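Long-range contacts in RhCC (Rhodococcus jostii, PDB 4U5R), which is a magnesium-binding member of the tautomerase superfamily and probably acts as an unusual oxygenase that needs no cofactor: residues T7-F12 and D45-T50; N59-I64 and D100-I105. The protein carries 1 engineered substitution. All coordinates share one frame; numbering follows the deposited sequence.

Interaction 1: T7-F12 and D45-T50; sequences TPENAF and DMPKET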
loop_
_atom_site.group_PDB
_atom_site.type_symbol
_atom_site.label_atom_id
_atom_site.label_comp_id
_atom_site.label_asym_id
_atom_site.label_seq_id
_atom_site.Cartn_x
_atom_site.Cartn_y
_atom_site.Cartn_z
ATOM N N THR B 7 8.423 5.445 11.191
ATOM C CA THR B 7 9.573 5.970 11.945
ATOM C C THR B 7 9.958 5.113 13.148
ATOM O O THR B 7 9.119 4.388 13.683
ATOM C CB THR B 7 9.292 7.380 12.507
ATOM O OG1 THR B 7 8.361 7.276 13.592
ATOM C CG2 THR B 7 8.727 8.299 11.439
ATOM N N PRO B 8 11.220 5.216 13.600
ATOM C CA PRO B 8 11.531 4.704 14.934
ATOM C C PRO B 8 10.546 5.280 15.927
ATOM O O PRO B 8 10.170 6.447 15.772
ATOM C CB PRO B 8 12.944 5.235 15.202
ATOM C CG PRO B 8 13.541 5.401 13.853
ATOM C CD PRO B 8 12.403 5.795 12.935
ATOM N N GLU B 9 10.128 4.483 16.907
ATOM C CA GLU B 9 9.212 4.951 17.939
ATOM C C GLU B 9 9.667 6.280 18.514
ATOM O O GLU B 9 10.837 6.449 18.823
ATOM C CB GLU B 9 9.100 3.935 19.071
ATOM C CG GLU B 9 7.902 3.029 19.006
ATOM C CD GLU B 9 7.655 2.347 20.333
ATOM O OE1 GLU B 9 8.598 1.717 20.855
ATOM O OE2 GLU B 9 6.530 2.465 20.867
ATOM N N ASN B 10 8.731 7.214 18.629
ATOM C CA ASN B 10 8.948 8.497 19.304
ATOM C C ASN B 10 9.960 9.418 18.612
ATOM O O ASN B 10 10.432 10.391 19.206
ATOM C CB ASN B 10 9.360 8.250 20.771
ATOM C CG ASN B 10 8.421 7.285 21.490
ATOM O OD1 ASN B 10 8.862 6.311 22.103
ATOM N ND2 ASN B 10 7.123 7.544 21.410
ATOM N N ALA B 11 10.261 9.153 17.341
ATOM C CA ALA B 11 11.170 10.014 16.586
ATOM C C ALA B 11 10.654 11.449 16.493
ATOM O O ALA B 11 11.435 12.403 16.591
ATOM C CB ALA B 11 11.395 9.456 15.176
ATOM N N PHE B 12 9.344 11.591 16.278
ATOM C CA PHE B 12 8.722 12.897 16.085
ATOM C C PHE B 12 7.758 13.282 17.195
ATOM O O PHE B 12 6.935 12.472 17.632
ATOM C CB PHE B 12 7.967 12.938 14.756
ATOM C CG PHE B 12 8.843 12.787 13.547
ATOM C CD1 PHE B 12 10.118 13.321 13.513
ATOM C CD2 PHE B 12 8.366 12.128 12.424
ATOM C CE1 PHE B 12 10.906 13.189 12.386
ATOM C CE2 PHE B 12 9.149 11.992 11.294
ATOM C CZ PHE B 12 10.422 12.512 11.277
ATOM N N ASP B 45 4.616 4.798 14.168
ATOM C CA ASP B 45 5.737 4.498 15.040
ATOM C C ASP B 45 6.037 3.004 15.017
ATOM O O ASP B 45 5.151 2.175 15.249
ATOM C CB ASP B 45 5.441 4.971 16.470
ATOM C CG ASP B 45 5.971 6.369 16.746
ATOM O OD1 ASP B 45 6.545 6.991 15.831
ATOM O OD2 ASP B 45 5.808 6.850 17.884
ATOM N N MET B 46 7.285 2.664 14.705
ATOM C CA MET B 46 7.712 1.272 14.686
ATOM C C MET B 46 8.597 0.970 15.877
ATOM O O MET B 46 9.645 1.602 16.048
ATOM C CB MET B 46 8.471 0.949 13.400
ATOM C CG MET B 46 7.670 1.207 12.140
ATOM S SD MET B 46 6.227 0.127 11.985
ATOM C CE MET B 46 6.959 -1.493 11.742
ATOM N N PRO B 47 8.177 0.016 16.714
ATOM C CA PRO B 47 9.018 -0.436 17.831
ATOM C C PRO B 47 10.368 -0.973 17.369
ATOM O O PRO B 47 10.500 -1.397 16.216
ATOM C CB PRO B 47 8.183 -1.555 18.468
ATOM C CG PRO B 47 6.776 -1.243 18.106
ATOM C CD PRO B 47 6.838 -0.600 16.740
ATOM N N LYS B 48 11.366 -0.941 18.251
ATOM C CA LYS B 48 12.646 -1.583 17.957
ATOM C C LYS B 48 12.433 -3.042 17.532
ATOM O O LYS B 48 11.468 -3.694 17.953
ATOM C CB LYS B 48 13.583 -1.508 19.170
ATOM C CG LYS B 48 14.073 -0.104 19.492
ATOM C CD LYS B 48 15.259 -0.151 20.447
ATOM C CE LYS B 48 15.713 1.242 20.850
ATOM N NZ LYS B 48 14.746 1.890 21.779
ATOM N N GLU B 49 13.326 -3.525 16.667
ATOM C CA GLU B 49 13.275 -4.882 16.120
ATOM C C GLU B 49 11.982 -5.163 15.351
ATOM O O GLU B 49 11.441 -6.269 15.402
ATOM C CB GLU B 49 13.460 -5.924 17.231
ATOM C CG GLU B 49 14.605 -5.622 18.189
ATOM C CD GLU B 49 15.921 -5.379 17.478
ATOM O OE1 GLU B 49 16.409 -6.308 16.804
ATOM O OE2 GLU B 49 16.467 -4.260 17.598
ATOM N N THR B 50 11.489 -4.165 14.622
ATOM C CA THR B 50 10.371 -4.399 13.703
ATOM C C THR B 50 10.665 -3.959 12.266
ATOM O O THR B 50 9.988 -4.399 11.344
ATOM C CB THR B 50 9.064 -3.709 14.187
ATOM O OG1 THR B 50 9.212 -2.282 14.198
ATOM C CG2 THR B 50 8.680 -4.201 15.587
HETATM O O HOH W 1 7.025 9.599 16.401
#

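Interaction 2: N59-I64 and D100-I105; sequences NNFVRI and DWEIHI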
loop_
_atom_site.group_PDB
_atom_site.type_symbol
_atom_site.label_atom_id
_atom_site.label_comp_id
_atom_site.label_asym_id
_atom_site.label_seq_id
_atom_site.Cartn_x
_atom_site.Cartn_y
_atom_site.Cartn_z
ATOM N N ASN B 59 16.990 0.439 13.619
ATOM C CA ASN B 59 16.136 1.287 14.423
ATOM C C ASN B 59 16.449 2.774 14.190
ATOM O O ASN B 59 16.080 3.637 14.992
ATOM C CB ASN B 59 16.274 0.885 15.902
ATOM C CG ASN B 59 16.077 -0.630 16.127
ATOM O OD1 ASN B 59 15.094 -1.218 15.674
ATOM N ND2 ASN B 59 17.029 -1.265 16.816
ATOM N N ASN B 60 17.102 3.077 13.065
ATOM C CA ASN B 60 17.405 4.454 12.692
ATOM C C ASN B 60 16.952 4.704 11.252
ATOM O O ASN B 60 17.540 5.489 10.506
ATOM C CB ASN B 60 18.903 4.734 12.868
ATOM C CG ASN B 60 19.247 6.214 12.770
ATOM O OD1 ASN B 60 18.618 7.058 13.405
ATOM N ND2 ASN B 60 20.231 6.535 11.938
ATOM N N PHE B 61 15.853 4.055 10.880
ATOM C CA PHE B 61 15.432 4.072 9.490
ATOM C C PHE B 61 13.995 4.568 9.342
ATOM O O PHE B 61 13.091 4.088 10.033
ATOM C CB PHE B 61 15.597 2.665 8.901
ATOM C CG PHE B 61 15.378 2.587 7.411
ATOM C CD1 PHE B 61 16.403 2.877 6.524
ATOM C CD2 PHE B 61 14.151 2.197 6.901
ATOM C CE1 PHE B 61 16.200 2.800 5.145
ATOM C CE2 PHE B 61 13.947 2.115 5.530
ATOM C CZ PHE B 61 14.967 2.420 4.655
ATOM N N VAL B 62 13.806 5.546 8.456
ATOM C CA VAL B 62 12.483 6.081 8.153
ATOM C C VAL B 62 12.070 5.641 6.745
ATOM O O VAL B 62 12.747 5.940 5.762
ATOM C CB VAL B 62 12.458 7.627 8.274
ATOM C CG1 VAL B 62 11.081 8.161 7.869
ATOM C CG2 VAL B 62 12.814 8.059 9.699
ATOM N N ARG B 63 10.964 4.914 6.642
ATOM C CA ARG B 63 10.463 4.471 5.337
ATOM C C ARG B 63 9.196 5.237 4.970
ATOM O O ARG B 63 8.235 5.249 5.742
ATOM C CB ARG B 63 10.203 2.953 5.364
ATOM C CG ARG B 63 9.976 2.290 3.999
ATOM C CD ARG B 63 11.147 2.586 3.071
ATOM N NE ARG B 63 11.077 1.792 1.851
ATOM C CZ ARG B 63 10.428 2.131 0.741
ATOM N NH1 ARG B 63 9.720 3.260 0.666
ATOM N NH2 ARG B 63 10.472 1.303 -0.297
ATOM N N ILE B 64 9.194 5.862 3.790
ATOM C CA ILE B 64 8.062 6.669 3.324
ATOM C C ILE B 64 7.459 6.059 2.060
ATOM O O ILE B 64 8.186 5.670 1.145
ATOM C CB ILE B 64 8.480 8.125 3.004
ATOM C CG1 ILE B 64 9.242 8.771 4.172
ATOM C CG2 ILE B 64 7.252 8.930 2.539
ATOM C CD1 ILE B 64 10.760 8.855 3.911
ATOM N N ASP B 100 18.464 7.250 8.335
ATOM C CA ASP B 100 18.522 6.644 7.006
ATOM C C ASP B 100 17.097 6.598 6.488
ATOM O O ASP B 100 16.163 6.520 7.289
ATOM C CB ASP B 100 19.134 5.243 7.068
ATOM C CG ASP B 100 20.567 5.272 7.526
ATOM O OD1 ASP B 100 21.295 6.190 7.102
ATOM O OD2 ASP B 100 20.951 4.389 8.312
ATOM N N TRP B 101 16.903 6.680 5.175
ATOM C CA TRP B 101 15.526 6.722 4.671
ATOM C C TRP B 101 15.409 6.327 3.204
ATOM O O TRP B 101 16.391 6.291 2.451
ATOM C CB TRP B 101 14.885 8.120 4.894
ATOM C CG TRP B 101 15.290 9.206 3.921
ATOM C CD1 TRP B 101 14.525 9.744 2.921
ATOM C CD2 TRP B 101 16.560 9.864 3.852
ATOM N NE1 TRP B 101 15.241 10.704 2.246
ATOM C CE2 TRP B 101 16.494 10.795 2.795
ATOM C CE3 TRP B 101 17.743 9.770 4.597
ATOM C CZ2 TRP B 101 17.577 11.615 2.451
ATOM C CZ3 TRP B 101 18.817 10.576 4.250
ATOM C CH2 TRP B 101 18.724 11.483 3.186
ATOM N N GLU B 102 14.177 6.017 2.823
ATOM C CA GLU B 102 13.821 5.594 1.478
ATOM C C GLU B 102 12.377 6.009 1.229
ATOM O O GLU B 102 11.550 5.960 2.136
ATOM C CB GLU B 102 13.993 4.073 1.304
ATOM C CG GLU B 102 13.683 3.587 -0.103
ATOM C CD GLU B 102 13.882 2.090 -0.302
ATOM O OE1 GLU B 102 13.930 1.332 0.686
ATOM O OE2 GLU B 102 13.967 1.662 -1.475
ATOM N N ILE B 103 12.078 6.409 0.000
ATOM C CA ILE B 103 10.753 6.882 -0.380
ATOM C C ILE B 103 10.397 6.331 -1.738
ATOM O O ILE B 103 11.261 6.230 -2.620
ATOM C CB ILE B 103 10.679 8.426 -0.452
ATOM C CG1 ILE B 103 9.239 8.894 -0.733
ATOM C CG2 ILE B 103 11.625 8.966 -1.528
ATOM C CD1 ILE B 103 9.018 10.387 -0.440
ATOM N N HIS B 104 9.129 5.971 -1.917
ATOM C CA HIS B 104 8.619 5.699 -3.254
ATOM C C HIS B 104 7.143 6.062 -3.399
ATOM O O HIS B 104 6.413 6.195 -2.411
ATOM C CB HIS B 104 8.889 4.233 -3.670
ATOM C CG HIS B 104 7.998 3.206 -3.033
ATOM N ND1 HIS B 104 8.158 2.772 -1.735
ATOM C CD2 HIS B 104 6.988 2.463 -3.553
ATOM C CE1 HIS B 104 7.257 1.843 -1.465
ATOM N NE2 HIS B 104 6.536 1.634 -2.554
ATOM N N ILE B 105 6.742 6.279 -4.652
ATOM C CA ILE B 105 5.394 6.704 -5.006
ATOM C C ILE B 105 4.713 5.727 -5.964
ATOM O O ILE B 105 5.333 5.178 -6.875
ATOM C CB ILE B 105 5.375 8.084 -5.689
ATOM C CG1 ILE B 105 6.329 9.056 -5.000
ATOM C CG2 ILE B 105 3.942 8.621 -5.762
ATOM C CD1 ILE B 105 6.209 10.497 -5.496
HETATM O O HOH W 2 12.083 -0.806 0.412
#

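Interaction 1: T7-F12 and D45-T50
Strands 2-8 and 40-46 finish side by side here, and their last parallel pairings, Thr7 with Asp45 and Pro8 with Met46, form the close part of the contact. Met46 N donates to Thr7 O over 2.7 Å, and the C=O...N angle of 176° places the donor almost on the carbonyl axis. Next the pairing loosens: the Glu9 N to Met46 O bond is weak, bent to 133° at the hydrogen. Thr7, buried, holds OG1 between its own backbone N and carbonyl carbon (chi1 72°), from where it donates to Pro8 O at 3.0 Å, above the carbonyl plane. Pro8 O also accepts from Ala11 N, closing the type II turn from Pro8 to Ala11. An alanine at Thr7 would remove OG1 and would probably leave Pro8 O with one grip fewer and the turn less firmly set. The exposed side, Asp45 and Glu9, covers more surface, but through a carboxylate, a water and a loose side-chain crossing instead of strand pairing. The carboxylate of Asp45 reaches the turn, where Asn10 N donates a hydrogen bond to OD2 at 3.0 Å, from above the carboxylate plane, while water 1 links OD1 (2.7 Å) to Phe12 N. Glu9 crosses Pro47 obliquely, its OE1 3.7 Å from Pro47 CA, and its like-charged OE2 stays 5.4 Å from Asp45 OD2. The bent Met46 chain ends away from 7-12, packing on Phe43 of the second subunit. The N-H of Asn10, directly, and that of Phe12 just beyond the turn, through water, thus converge on one carboxylate, which probably helps keep Asp45 ionised.

Interaction 2: N59-I64 and D100-I105
Backbone hydrogen bonds set the register of this parallel pair; the axes of strand segments 61-64 and 100-105 come within 4.6 Å at 9°. Asp100 N, Glu102 N and His104 N donate to the carbonyls of Asn60, Val62 and Ile64, and Val62 N and Ile64 N return bonds to those of Asp100 and Glu102; Val62 N to Asp100 O is nearly straight (173°). Polar side chains gather around Arg63. Its chain, bent at chi2, runs alongside the extended Glu102, so that NE forms a salt bridge with OE1 at 3.1 Å while CD of Glu102 lies over one guanidinium face. NH1 meets His104 ND1 at 2.9 Å, in the plane of the imidazole, which stands 73° from the guanidinium; ND1 thereby serves as an acceptor. Water 2 joins NH2 to OE1, while Glu102 OE2 and His104 NE2 are bonded to Trp113 and Asp67 of the second subunit. On the same face, Phe61 CD1 packs 3.7 Å from Asp100 CB, and its CZ reaches Glu102 CB. Apolar contacts fill the other face: Ile64 CG2 touches Ile103 CD1 at 3.8 Å. There too, Ile64 CD1 meets the indole edge at Trp101 CD1, 4.0 Å away. Helix 76-90 covers that side at Ile103, and Trp101 NE1 bonds to Glu87. Strands 61-68 and 100-107, joined through this helix, form the second beta-alpha-beta unit of the tautomerase superfamily fold.

In the fold
Interactions 1 and 2 close the two successive beta-alpha-beta units of one sheet, where strands 2-8 and 61-68 run antiparallel as central neighbours. Their centres lie about 12 Å apart, and they touch directly: Pro8 CD packs 3.4 Å from Phe61 O, and Glu49 N probably hydrogen-bonds to Asn59 OD1 at 3.1 Å. Both also reach the second subunit, with which Glu102 to His104 pair as antiparallel strands, so the sheet continues across the interface. Their relation to the metal site differs. The His104 side chain is about 6 Å from that of Ala106, an engineered substitution at a position that binds magnesium in this protein; no magnesium is bound to this chain. 7-12 with 45-50 lies away from it.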